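Long-range contacts in DegV family protein (Streptococcus agalactiae, PDB 3LUP), which binds a long-chain fatty acid, here elaidic acid, and may take part in lipid transport or fatty acid metabolism: residues Tyr84-Gly89 with Asn112-Phe117; Glu18-His23 with Leu130-Leu135; Lys5-Thr10 with Asp25-Asp30. All blocks are in the same frame, centred on the assembly; numbering follows the deposited sequence.

Contact 1. Residues Tyr84-Gly89 with Asn112-Phe117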
ATOM      1  N   TYR A  84      16.254 -17.218 -12.754  1.00 30.30           N
ATOM      2  CA  TYR A  84      14.801 -17.121 -12.592  1.00 30.05           C
ATOM      3  C   TYR A  84      14.072 -17.226 -13.928  1.00 30.27           C
ATOM      4  O   TYR A  84      14.563 -16.731 -14.936  1.00 30.63           O
ATOM      5  CB  TYR A  84      14.424 -15.802 -11.940  1.00 29.78           C
ATOM      6  CG  TYR A  84      14.737 -15.695 -10.472  1.00 29.59           C
ATOM      7  CD1 TYR A  84      13.774 -16.009  -9.515  1.00 28.69           C
ATOM      8  CD2 TYR A  84      15.997 -15.254 -10.033  1.00 29.21           C
ATOM      9  CE1 TYR A  84      14.050 -15.890  -8.155  1.00 29.43           C
ATOM     10  CE2 TYR A  84      16.289 -15.137  -8.681  1.00 28.17           C
ATOM     11  CZ  TYR A  84      15.312 -15.456  -7.751  1.00 29.29           C
ATOM     12  OH  TYR A  84      15.583 -15.339  -6.412  1.00 29.66           O
ATOM     13  N   THR A  85      12.893 -17.849 -13.938  1.00 30.40           N
ATOM     14  CA  THR A  85      12.135 -18.035 -15.187  1.00 30.24           C
ATOM     15  C   THR A  85      10.918 -17.126 -15.303  1.00 30.48           C
ATOM     16  O   THR A  85      10.556 -16.715 -16.402  1.00 30.86           O
ATOM     17  CB  THR A  85      11.661 -19.483 -15.355  1.00 30.15           C
ATOM     18  OG1 THR A  85      10.717 -19.797 -14.323  1.00 29.47           O
ATOM     19  CG2 THR A  85      12.839 -20.435 -15.288  1.00 29.63           C
ATOM     20  N   HIS A  86      10.279 -16.837 -14.175  1.00 30.54           N
ATOM     21  CA  HIS A  86       9.105 -15.988 -14.158  1.00 30.52           C
ATOM     22  C   HIS A  86       9.284 -14.873 -13.153  1.00 31.23           C
ATOM     23  O   HIS A  86      10.052 -15.001 -12.183  1.00 31.16           O
ATOM     24  CB  HIS A  86       7.867 -16.780 -13.776  1.00 30.41           C
ATOM     25  CG  HIS A  86       7.517 -17.879 -14.733  1.00 30.08           C
ATOM     26  ND1 HIS A  86       8.210 -19.067 -14.789  1.00 29.22           N
ATOM     27  CD2 HIS A  86       6.528 -17.978 -15.652  1.00 29.32           C
ATOM     28  CE1 HIS A  86       7.671 -19.845 -15.709  1.00 29.46           C
ATOM     29  NE2 HIS A  86       6.651 -19.207 -16.250  1.00 28.94           N
ATOM     30  N   VAL A  87       8.556 -13.780 -13.384  1.00 31.51           N
ATOM     31  CA  VAL A  87       8.573 -12.622 -12.497  1.00 31.56           C
ATOM     32  C   VAL A  87       7.155 -12.090 -12.257  1.00 31.61           C
ATOM     33  O   VAL A  87       6.397 -11.859 -13.212  1.00 31.51           O
ATOM     34  CB  VAL A  87       9.466 -11.491 -13.081  1.00 31.77           C
ATOM     35  CG1 VAL A  87       9.396 -10.232 -12.217  1.00 30.89           C
ATOM     36  CG2 VAL A  87      10.913 -11.957 -13.236  1.00 31.44           C
ATOM     37  N   LEU A  88       6.808 -11.891 -10.980  1.00 31.41           N
ATOM     38  CA  LEU A  88       5.584 -11.159 -10.613  1.00 31.01           C
ATOM     39  C   LEU A  88       5.902  -9.860  -9.871  1.00 31.26           C
ATOM     40  O   LEU A  88       6.460  -9.872  -8.766  1.00 31.09           O
ATOM     41  CB  LEU A  88       4.646 -12.040  -9.791  1.00 30.66           C
ATOM     42  CG  LEU A  88       3.233 -11.523  -9.505  1.00 30.12           C
ATOM     43  CD1 LEU A  88       2.461 -11.239 -10.774  1.00 29.04           C
ATOM     44  CD2 LEU A  88       2.497 -12.547  -8.668  1.00 29.59           C
ATOM     45  N   GLY A  89       5.573  -8.737 -10.508  1.00 31.67           N
ATOM     46  CA  GLY A  89       5.821  -7.414  -9.937  1.00 31.76           C
ATOM     47  C   GLY A  89       4.533  -6.864  -9.359  1.00 32.23           C
ATOM     48  O   GLY A  89       3.558  -6.636 -10.097  1.00 32.02           O
ATOM     49  N   ASN A 112      13.185 -12.889 -22.355  1.00 33.05           N
ATOM     50  CA  ASN A 112      13.630 -14.165 -21.787  1.00 32.93           C
ATOM     51  C   ASN A 112      13.042 -14.516 -20.420  1.00 32.81           C
ATOM     52  O   ASN A 112      13.370 -15.560 -19.867  1.00 32.98           O
ATOM     53  CB  ASN A 112      15.151 -14.257 -21.772  1.00 32.70           C
ATOM     54  CG  ASN A 112      15.734 -14.443 -23.169  1.00 33.55           C
ATOM     55  OD1 ASN A 112      16.362 -13.527 -23.712  1.00 33.10           O
ATOM     56  ND2 ASN A 112      15.524 -15.629 -23.763  1.00 33.52           N
ATOM     57  N   LEU A 113      12.172 -13.653 -19.893  1.00 32.59           N
ATOM     58  CA  LEU A 113      11.393 -13.959 -18.688  1.00 32.48           C
ATOM     59  C   LEU A 113       9.912 -13.810 -18.973  1.00 32.25           C
ATOM     60  O   LEU A 113       9.516 -13.012 -19.824  1.00 32.61           O
ATOM     61  CB  LEU A 113      11.735 -13.004 -17.547  1.00 32.50           C
ATOM     62  CG  LEU A 113      13.148 -12.909 -16.983  1.00 32.80           C
ATOM     63  CD1 LEU A 113      13.359 -11.487 -16.480  1.00 32.37           C
ATOM     64  CD2 LEU A 113      13.383 -13.944 -15.879  1.00 32.40           C
ATOM     65  N   THR A 114       9.098 -14.574 -18.252  1.00 32.01           N
ATOM     66  CA  THR A 114       7.661 -14.392 -18.273  1.00 31.98           C
ATOM     67  C   THR A 114       7.331 -13.510 -17.084  1.00 32.05           C
ATOM     68  O   THR A 114       7.608 -13.875 -15.935  1.00 32.02           O
ATOM     69  CB  THR A 114       6.922 -15.719 -18.195  1.00 31.84           C
ATOM     70  OG1 THR A 114       7.262 -16.501 -19.342  1.00 33.02           O
ATOM     71  CG2 THR A 114       5.429 -15.490 -18.201  1.00 31.57           C
ATOM     72  N   ILE A 115       6.752 -12.345 -17.383  1.00 31.97           N
ATOM     73  CA  ILE A 115       6.631 -11.244 -16.427  1.00 31.59           C
ATOM     74  C   ILE A 115       5.208 -10.728 -16.363  1.00 31.47           C
ATOM     75  O   ILE A 115       4.599 -10.443 -17.394  1.00 31.68           O
ATOM     76  CB  ILE A 115       7.546 -10.066 -16.826  1.00 31.36           C
ATOM     77  CG1 ILE A 115       8.991 -10.536 -16.965  1.00 31.23           C
ATOM     78  CG2 ILE A 115       7.456  -8.943 -15.809  1.00 31.25           C
ATOM     79  CD1 ILE A 115       9.871  -9.579 -17.748  1.00 31.83           C
ATOM     80  N   ALA A 116       4.680 -10.594 -15.152  1.00 31.29           N
ATOM     81  CA  ALA A 116       3.378  -9.960 -14.976  1.00 30.89           C
ATOM     82  C   ALA A 116       3.455  -8.866 -13.923  1.00 30.79           C
ATOM     83  O   ALA A 116       3.905  -9.107 -12.791  1.00 31.20           O
ATOM     84  CB  ALA A 116       2.314 -10.982 -14.629  1.00 30.43           C
ATOM     85  N   PHE A 117       3.047  -7.660 -14.323  1.00 30.36           N
ATOM     86  CA  PHE A 117       2.954  -6.517 -13.426  1.00 29.89           C
ATOM     87  C   PHE A 117       1.491  -6.078 -13.282  1.00 29.86           C
ATOM     88  O   PHE A 117       1.133  -4.989 -13.733  1.00 29.28           O
ATOM     89  CB  PHE A 117       3.763  -5.324 -13.950  1.00 29.81           C
ATOM     90  CG  PHE A 117       5.265  -5.526 -13.975  1.00 30.11           C
ATOM     91  CD1 PHE A 117       5.917  -6.288 -13.009  1.00 30.14           C
ATOM     92  CD2 PHE A 117       6.034  -4.909 -14.969  1.00 29.63           C
ATOM     93  CE1 PHE A 117       7.304  -6.460 -13.057  1.00 29.93           C
ATOM     94  CE2 PHE A 117       7.418  -5.069 -15.019  1.00 28.94           C
ATOM     95  CZ  PHE A 117       8.053  -5.841 -14.066  1.00 29.97           C
TER
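Val87 and Gly89 bond to Thr114 and Ala116 as strands 86-89 and 114-116 run side by side in parallel, their axes 4.6 Å apart. Both backbone polar groups of Val87 are satisfied across the pair: its N-H donates a hydrogen bond to Thr114 O at 2.7 Å, and its O accepts from Ala116 N at 2.9 Å. One residue pair earlier, Thr114 N reaches Thr85 O in a nearly straight bond (173° at the hydrogen). At the other end Gly89 N donates to Ala116 O at 2.9 Å, tilted from the carbonyl plane. CA-H groups of His86 and Leu88 also point at Thr114 O and Ala116 O, so these acceptors serve two neighbours each. Thr85 OG1 pairs with His86 ND1 at 2.7 Å and also bonds Lys5 N. Tyr84 OH bonds Asp25 OD1, and Phe117 O accepts from Trp100 NE1. The His86 ring lies alongside Thr114, its CD2 3.4 Å from Thr114 CB. Val87 CB meets Ile115 CG1 on the opposite face. Phe117 CG stands beside the backbone N (chi1 -67°), and ring atom CD1 lies close to the CA of Gly89, which has no side chain. Gly89 CA lies at the ring edge, while Ile115 CG2 covers one ring face. Strand 114-116 closes the parallel sheet on this side; strand 6-11 bonds to the other edge of 86-89. Phe144 and Val148 of helix 144-155 cover the His86, Thr114 and Ala116 face, and helix 69-81 puts Leu76 against Val87.

Contact 2. Residues Glu18-His23 with Leu130-Leu135; sequences EAIENH and LVRNAL
Ile20 and His23 converge on Leu135, whose CD2 is the meeting point of the contact. This methyl stands over the centre of the His23 imidazole, 3.7 Å from the ring centroid and 14° off the ring normal, a CH-pi contact. CG of the histidine, anti to the backbone N (chi1 -168°), lies within touch of the same methyl, and ND1 bonds to the backbone N of Asp25, which fixes the rotation of the ring. Ile20 fills the rest of the tight side with all its branches. CD1 meets Leu135 CD2 tip to tip, CG2 lies 4.0 Å from Val131 CG1, and CG1 crosses the Arg132 chain at about a right angle, touching its CB and CG. The short turn that sets Ile20 and His23 on the same side is closed by His23 N bonding to Ile20 O at 3.1 Å. No hydrogen bond joins the two segments; the contact is made by apolar packing and the CH-pi contact.

The outer side is looser. Glu18, Ala19 and Asn22 are exposed, and the glutamates Glu18 and Glu21 are modelled only to CB, consistent with mobile side chains. Arg132 bends away from the loop beyond its aliphatic part: its NE donates to Asn133 OD1 at 3.0 Å, almost in the guanidinium plane, and its NH1 forms a salt bridge with Asp231 on strand 230-236 of the other sheet. The arrangement belongs to a layered alpha/beta domain: helix 124-138 lies on one face of the parallel sheet, against Leu8 and Thr10, and the loop linking the neighbouring parallel strands 6-11 and 26-29 packs against that helix through Ile20 and His23.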
ATOM      1  N   GLU A  18       5.900 -10.724   8.487  1.00 41.02           N
ATOM      2  CA  GLU A  18       7.187 -11.093   9.098  1.00 42.85           C
ATOM      3  C   GLU A  18       7.882 -12.274   8.376  1.00 43.67           C
ATOM      4  O   GLU A  18       9.096 -12.224   8.103  1.00 43.63           O
ATOM      5  CB  GLU A  18       7.029 -11.360  10.645  1.00 42.72           C
ATOM      6  N   ALA A  19       7.090 -13.301   8.044  1.00 44.87           N
ATOM      7  CA  ALA A  19       7.578 -14.550   7.414  1.00 45.96           C
ATOM      8  C   ALA A  19       8.202 -14.360   6.028  1.00 46.49           C
ATOM      9  O   ALA A  19       9.090 -15.123   5.634  1.00 46.93           O
ATOM     10  CB  ALA A  19       6.448 -15.593   7.344  1.00 46.04           C
ATOM     11  N   ILE A  20       7.732 -13.336   5.311  1.00 46.96           N
ATOM     12  CA  ILE A  20       8.128 -13.034   3.922  1.00 47.04           C
ATOM     13  C   ILE A  20       9.288 -12.030   3.792  1.00 47.12           C
ATOM     14  O   ILE A  20       9.999 -12.032   2.786  1.00 47.36           O
ATOM     15  CB  ILE A  20       6.875 -12.590   3.101  1.00 47.00           C
ATOM     16  CG1 ILE A  20       6.119 -13.820   2.581  1.00 47.85           C
ATOM     17  CG2 ILE A  20       7.189 -11.598   1.980  1.00 46.37           C
ATOM     18  CD1 ILE A  20       6.802 -15.183   2.776  1.00 47.80           C
ATOM     19  N   GLU A  21       9.468 -11.190   4.814  1.00 47.15           N
ATOM     20  CA  GLU A  21      10.555 -10.192   4.884  1.00 46.58           C
ATOM     21  C   GLU A  21      11.814 -10.563   4.058  1.00 45.85           C
ATOM     22  O   GLU A  21      11.980 -10.091   2.916  1.00 45.90           O
ATOM     23  CB  GLU A  21      10.925  -9.909   6.374  1.00 47.00           C
ATOM     24  N   ASN A  22      12.660 -11.431   4.626  1.00 44.10           N
ATOM     25  CA  ASN A  22      13.977 -11.743   4.058  1.00 42.47           C
ATOM     26  C   ASN A  22      14.008 -12.943   3.120  1.00 41.36           C
ATOM     27  O   ASN A  22      15.042 -13.627   3.011  1.00 40.91           O
ATOM     28  CB  ASN A  22      14.988 -12.005   5.179  1.00 42.72           C
ATOM     29  CG  ASN A  22      15.321 -10.766   5.980  1.00 42.83           C
ATOM     30  OD1 ASN A  22      15.062  -9.632   5.557  1.00 42.62           O
ATOM     31  ND2 ASN A  22      15.912 -10.980   7.149  1.00 42.48           N
ATOM     32  N   HIS A  23      12.885 -13.211   2.464  1.00 39.84           N
ATOM     33  CA  HIS A  23      12.789 -14.336   1.557  1.00 38.52           C
ATOM     34  C   HIS A  23      13.718 -14.082   0.369  1.00 37.69           C
ATOM     35  O   HIS A  23      13.885 -12.942  -0.076  1.00 37.05           O
ATOM     36  CB  HIS A  23      11.342 -14.543   1.115  1.00 38.56           C
ATOM     37  CG  HIS A  23      11.100 -15.845   0.419  1.00 39.02           C
ATOM     38  ND1 HIS A  23      11.464 -16.069  -0.892  1.00 39.18           N
ATOM     39  CD2 HIS A  23      10.534 -16.997   0.853  1.00 39.90           C
ATOM     40  CE1 HIS A  23      11.136 -17.302  -1.235  1.00 39.01           C
ATOM     41  NE2 HIS A  23      10.566 -17.885  -0.195  1.00 39.62           N
ATOM     42  N   LEU A 130      -0.317  -9.598  -0.717  1.00 30.49           N
ATOM     43  CA  LEU A 130      -0.307 -10.145  -2.076  1.00 30.54           C
ATOM     44  C   LEU A 130       0.991 -10.861  -2.402  1.00 30.47           C
ATOM     45  O   LEU A 130       0.987 -11.933  -2.996  1.00 30.32           O
ATOM     46  CB  LEU A 130      -0.579  -9.065  -3.124  1.00 30.41           C
ATOM     47  CG  LEU A 130      -2.028  -8.580  -3.200  1.00 30.64           C
ATOM     48  CD1 LEU A 130      -2.123  -7.383  -4.143  1.00 29.84           C
ATOM     49  CD2 LEU A 130      -2.993  -9.690  -3.602  1.00 28.26           C
ATOM     50  N   VAL A 131       2.100 -10.248  -2.017  1.00 30.73           N
ATOM     51  CA  VAL A 131       3.412 -10.836  -2.205  1.00 30.88           C
ATOM     52  C   VAL A 131       3.461 -12.184  -1.498  1.00 31.45           C
ATOM     53  O   VAL A 131       3.691 -13.214  -2.129  1.00 31.88           O
ATOM     54  CB  VAL A 131       4.514  -9.885  -1.673  1.00 31.14           C
ATOM     55  CG1 VAL A 131       5.881 -10.552  -1.682  1.00 29.80           C
ATOM     56  CG2 VAL A 131       4.520  -8.568  -2.475  1.00 30.52           C
ATOM     57  N   ARG A 132       3.210 -12.167  -0.194  1.00 31.82           N
ATOM     58  CA  ARG A 132       3.099 -13.373   0.606  1.00 32.10           C
ATOM     59  C   ARG A 132       2.167 -14.430  -0.019  1.00 32.52           C
ATOM     60  O   ARG A 132       2.529 -15.602  -0.094  1.00 32.92           O
ATOM     61  CB  ARG A 132       2.630 -12.985   2.005  1.00 31.97           C
ATOM     62  CG  ARG A 132       2.750 -14.057   3.058  1.00 32.37           C
ATOM     63  CD  ARG A 132       1.535 -14.962   3.101  1.00 33.89           C
ATOM     64  NE  ARG A 132       0.292 -14.196   3.131  1.00 34.50           N
ATOM     65  CZ  ARG A 132      -0.239 -13.665   4.228  1.00 35.21           C
ATOM     66  NH1 ARG A 132      -1.383 -12.993   4.146  1.00 36.48           N
ATOM     67  NH2 ARG A 132       0.366 -13.799   5.404  1.00 34.79           N
ATOM     68  N   ASN A 133       0.975 -14.025  -0.448  1.00 33.03           N
ATOM     69  CA  ASN A 133       0.023 -14.947  -1.076  1.00 33.77           C
ATOM     70  C   ASN A 133       0.607 -15.626  -2.302  1.00 34.77           C
ATOM     71  O   ASN A 133       0.526 -16.849  -2.443  1.00 34.65           O
ATOM     72  CB  ASN A 133      -1.294 -14.246  -1.443  1.00 33.09           C
ATOM     73  CG  ASN A 133      -2.091 -13.848  -0.228  1.00 32.59           C
ATOM     74  OD1 ASN A 133      -1.655 -14.064   0.900  1.00 32.78           O
ATOM     75  ND2 ASN A 133      -3.254 -13.245  -0.443  1.00 30.66           N
ATOM     76  N   ALA A 134       1.210 -14.829  -3.177  1.00 36.10           N
ATOM     77  CA  ALA A 134       1.779 -15.349  -4.407  1.00 37.88           C
ATOM     78  C   ALA A 134       2.868 -16.361  -4.082  1.00 39.30           C
ATOM     79  O   ALA A 134       3.042 -17.346  -4.794  1.00 39.36           O
ATOM     80  CB  ALA A 134       2.328 -14.224  -5.260  1.00 37.77           C
ATOM     81  N   LEU A 135       3.584 -16.119  -2.988  1.00 41.26           N
ATOM     82  CA  LEU A 135       4.619 -17.040  -2.521  1.00 43.12           C
ATOM     83  C   LEU A 135       4.094 -18.413  -2.131  1.00 44.10           C
ATOM     84  O   LEU A 135       4.637 -19.423  -2.578  1.00 43.97           O
ATOM     85  CB  LEU A 135       5.411 -16.431  -1.367  1.00 43.26           C
ATOM     86  CG  LEU A 135       6.809 -15.929  -1.730  1.00 44.28           C
ATOM     87  CD1 LEU A 135       6.764 -14.769  -2.692  1.00 44.23           C
ATOM     88  CD2 LEU A 135       7.532 -15.541  -0.461  1.00 45.32           C
TER

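Contact 3. Residues Lys5-Thr10 with Asp25-Asp30; sequences KLALIT and DVYVLD
Leu8, Ile9 and Thr10 pair in parallel with Val26, Tyr27 and Val28. Four backbone bonds, three of them nearly straight, join the strands: Leu8 N to Asp25 O at 2.7 Å, Tyr27 N to Leu8 O, Thr10 N to Tyr27 O, and Leu29 N to Thr10 O. Tyr27 is the side chain to follow. Its CB touches both Leu8 O and Ile9 CG1, the latter 3.9 Å away. CG stands anti to the carbonyl carbon, beside the backbone N (chi1 -57°). CD2 passes 3.8 Å from Leu8 O, which lies at the ring edge; CE2 comes within 4.2 Å of Ala7 CB; at the tip, OH bonds Tyr84 OH. Leu75 and Leu79 of helix 69-81 also pack against this side chain. On the same face Ile9 CG2 meets Leu29 CD1 at 3.8 Å, while on the other the methyls Thr10 CG2 and Val28 CG2 lie side by side. Thr10 OG1 turns instead to Leu90 O. Backbone polar atoms thus hold the register and apolar contacts line both faces of the pair, while the Asp25 carboxylate, bonded through OD1 to Tyr84 OH, may polarise the Tyr84 hydroxyl and, through it, that of Tyr27.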
ATOM      1  N   LYS A   5      11.234 -20.924 -11.759  1.00 31.30           N
ATOM      2  CA  LYS A   5      11.887 -20.216 -10.664  1.00 30.56           C
ATOM      3  C   LYS A   5      11.379 -18.784 -10.715  1.00 30.21           C
ATOM      4  O   LYS A   5      11.721 -18.014 -11.622  1.00 29.51           O
ATOM      5  CB  LYS A   5      13.411 -20.289 -10.775  1.00 30.77           C
ATOM      6  CG  LYS A   5      14.170 -19.567  -9.661  1.00 31.17           C
ATOM      7  CD  LYS A   5      15.498 -20.251  -9.386  1.00 32.89           C
ATOM      8  CE  LYS A   5      16.552 -19.301  -8.842  1.00 33.23           C
ATOM      9  NZ  LYS A   5      17.370 -18.746  -9.964  1.00 32.40           N
ATOM     10  N   LEU A   6      10.527 -18.457  -9.748  1.00 29.87           N
ATOM     11  CA  LEU A   6       9.735 -17.238  -9.787  1.00 29.89           C
ATOM     12  C   LEU A   6      10.301 -16.189  -8.840  1.00 30.36           C
ATOM     13  O   LEU A   6      10.617 -16.497  -7.682  1.00 30.83           O
ATOM     14  CB  LEU A   6       8.288 -17.549  -9.410  1.00 29.55           C
ATOM     15  CG  LEU A   6       7.328 -16.382  -9.153  1.00 29.15           C
ATOM     16  CD1 LEU A   6       6.982 -15.659 -10.465  1.00 28.63           C
ATOM     17  CD2 LEU A   6       6.070 -16.868  -8.447  1.00 27.28           C
ATOM     18  N   ALA A   7      10.447 -14.960  -9.335  1.00 30.25           N
ATOM     19  CA  ALA A   7      10.903 -13.870  -8.498  1.00 30.23           C
ATOM     20  C   ALA A   7       9.731 -12.974  -8.151  1.00 30.77           C
ATOM     21  O   ALA A   7       8.788 -12.808  -8.953  1.00 30.78           O
ATOM     22  CB  ALA A   7      11.968 -13.089  -9.182  1.00 29.96           C
ATOM     23  N   LEU A   8       9.787 -12.396  -6.957  1.00 30.92           N
ATOM     24  CA  LEU A   8       8.804 -11.407  -6.579  1.00 31.80           C
ATOM     25  C   LEU A   8       9.382 -10.027  -6.358  1.00 32.13           C
ATOM     26  O   LEU A   8      10.286  -9.835  -5.537  1.00 31.97           O
ATOM     27  CB  LEU A   8       7.962 -11.865  -5.380  1.00 31.92           C
ATOM     28  CG  LEU A   8       6.652 -12.402  -5.950  1.00 32.44           C
ATOM     29  CD1 LEU A   8       6.689 -13.914  -6.017  1.00 31.97           C
ATOM     30  CD2 LEU A   8       5.439 -11.897  -5.195  1.00 32.12           C
ATOM     31  N   ILE A   9       8.860  -9.065  -7.117  1.00 32.45           N
ATOM     32  CA  ILE A   9       9.304  -7.686  -6.958  1.00 33.02           C
ATOM     33  C   ILE A   9       8.183  -6.774  -6.453  1.00 33.05           C
ATOM     34  O   ILE A   9       7.017  -6.843  -6.905  1.00 32.37           O
ATOM     35  CB  ILE A   9       9.972  -7.103  -8.236  1.00 33.08           C
ATOM     36  CG1 ILE A   9      11.184  -7.932  -8.646  1.00 34.40           C
ATOM     37  CG2 ILE A   9      10.492  -5.711  -7.985  1.00 32.79           C
ATOM     38  CD1 ILE A   9      10.872  -9.108  -9.515  1.00 36.96           C
ATOM     39  N   THR A  10       8.572  -5.936  -5.497  1.00 32.92           N
ATOM     40  CA  THR A  10       7.683  -4.979  -4.886  1.00 33.06           C
ATOM     41  C   THR A  10       8.468  -3.730  -4.529  1.00 32.89           C
ATOM     42  O   THR A  10       9.641  -3.637  -4.849  1.00 32.92           O
ATOM     43  CB  THR A  10       6.985  -5.572  -3.641  1.00 33.08           C
ATOM     44  OG1 THR A  10       6.042  -4.613  -3.133  1.00 33.94           O
ATOM     45  CG2 THR A  10       7.996  -5.934  -2.563  1.00 32.22           C
ATOM     46  N   ASP A  25      13.599 -14.907  -2.737  1.00 36.04           N
ATOM     47  CA  ASP A  25      13.000 -14.646  -4.037  1.00 35.61           C
ATOM     48  C   ASP A  25      12.220 -13.336  -4.053  1.00 35.06           C
ATOM     49  O   ASP A  25      11.531 -13.022  -5.027  1.00 34.99           O
ATOM     50  CB  ASP A  25      12.103 -15.810  -4.458  1.00 35.67           C
ATOM     51  CG  ASP A  25      12.873 -17.121  -4.623  1.00 36.15           C
ATOM     52  OD1 ASP A  25      14.053 -17.080  -5.042  1.00 34.65           O
ATOM     53  OD2 ASP A  25      12.281 -18.194  -4.347  1.00 35.68           O
ATOM     54  N   VAL A  26      12.356 -12.568  -2.976  1.00 34.40           N
ATOM     55  CA  VAL A  26      11.633 -11.308  -2.826  1.00 33.96           C
ATOM     56  C   VAL A  26      12.583 -10.129  -3.012  1.00 33.86           C
ATOM     57  O   VAL A  26      13.585 -10.030  -2.328  1.00 34.07           O
ATOM     58  CB  VAL A  26      10.870 -11.236  -1.462  1.00 33.81           C
ATOM     59  CG1 VAL A  26      10.238  -9.882  -1.257  1.00 33.29           C
ATOM     60  CG2 VAL A  26       9.788 -12.303  -1.401  1.00 33.03           C
ATOM     61  N   TYR A  27      12.275  -9.253  -3.967  1.00 33.90           N
ATOM     62  CA  TYR A  27      13.087  -8.062  -4.222  1.00 33.78           C
ATOM     63  C   TYR A  27      12.268  -6.785  -4.013  1.00 33.82           C
ATOM     64  O   TYR A  27      11.120  -6.691  -4.468  1.00 34.06           O
ATOM     65  CB  TYR A  27      13.709  -8.136  -5.617  1.00 33.52           C
ATOM     66  CG  TYR A  27      14.544  -9.382  -5.790  1.00 33.50           C
ATOM     67  CD1 TYR A  27      15.927  -9.348  -5.605  1.00 32.48           C
ATOM     68  CD2 TYR A  27      13.941 -10.617  -6.101  1.00 33.46           C
ATOM     69  CE1 TYR A  27      16.700 -10.505  -5.740  1.00 32.53           C
ATOM     70  CE2 TYR A  27      14.697 -11.782  -6.233  1.00 32.27           C
ATOM     71  CZ  TYR A  27      16.078 -11.718  -6.050  1.00 33.09           C
ATOM     72  OH  TYR A  27      16.835 -12.861  -6.189  1.00 32.68           O
ATOM     73  N   VAL A  28      12.853  -5.822  -3.301  1.00 33.73           N
ATOM     74  CA  VAL A  28      12.140  -4.611  -2.900  1.00 33.64           C
ATOM     75  C   VAL A  28      12.840  -3.378  -3.425  1.00 34.05           C
ATOM     76  O   VAL A  28      13.965  -3.075  -3.013  1.00 34.04           O
ATOM     77  CB  VAL A  28      12.020  -4.446  -1.351  1.00 33.39           C
ATOM     78  CG1 VAL A  28      11.032  -3.357  -1.048  1.00 33.46           C
ATOM     79  CG2 VAL A  28      11.599  -5.730  -0.663  1.00 32.32           C
ATOM     80  N   LEU A  29      12.156  -2.667  -4.313  1.00 34.51           N
ATOM     81  CA  LEU A  29      12.624  -1.389  -4.851  1.00 35.47           C
ATOM     82  C   LEU A  29      12.378  -0.260  -3.856  1.00 35.91           C
ATOM     83  O   LEU A  29      11.304  -0.203  -3.257  1.00 36.20           O
ATOM     84  CB  LEU A  29      11.866  -1.064  -6.139  1.00 35.33           C
ATOM     85  CG  LEU A  29      12.325  -1.590  -7.493  1.00 36.10           C
ATOM     86  CD1 LEU A  29      12.999  -2.933  -7.378  1.00 38.36           C
ATOM     87  CD2 LEU A  29      11.145  -1.655  -8.459  1.00 35.87           C
ATOM     88  N   ASP A  30      13.347   0.646  -3.706  1.00 36.26           N
ATOM     89  CA  ASP A  30      13.195   1.791  -2.802  1.00 36.99           C
ATOM     90  C   ASP A  30      12.430   2.968  -3.399  1.00 37.08           C
ATOM     91  O   ASP A  30      12.599   3.309  -4.569  1.00 37.63           O
ATOM     92  CB  ASP A  30      14.553   2.270  -2.293  1.00 37.19           C
ATOM     93  CG  ASP A  30      15.303   1.189  -1.528  1.00 38.80           C
ATOM     94  OD1 ASP A  30      14.665   0.385  -0.804  1.00 39.59           O
ATOM     95  OD2 ASP A  30      16.546   1.137  -1.664  1.00 40.66           O
TER

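All three contacts build one layered unit around strand 6-11. Contacts 1 and 3, centres about 10 Å apart, extend the same parallel sheet in the order 26-29, 6-11, 86-89, 114-116, and Thr85 N lies 2.6 Å from Lys5 O where they join. Contact 2 is centred about 10 Å from contact 3 and about 17 Å from contact 1. Its helix lies on that sheet: Ala134 CB is 3.8 Å from Leu88 CD2 and 3.9 Å from Leu8 CD2. The elaidic acid pocket begins beyond Asp30 in sequence. The Leu29 side chain is about 11 Å and that of Arg132 about 14 Å from elaidic acid, so neither touches the ligand.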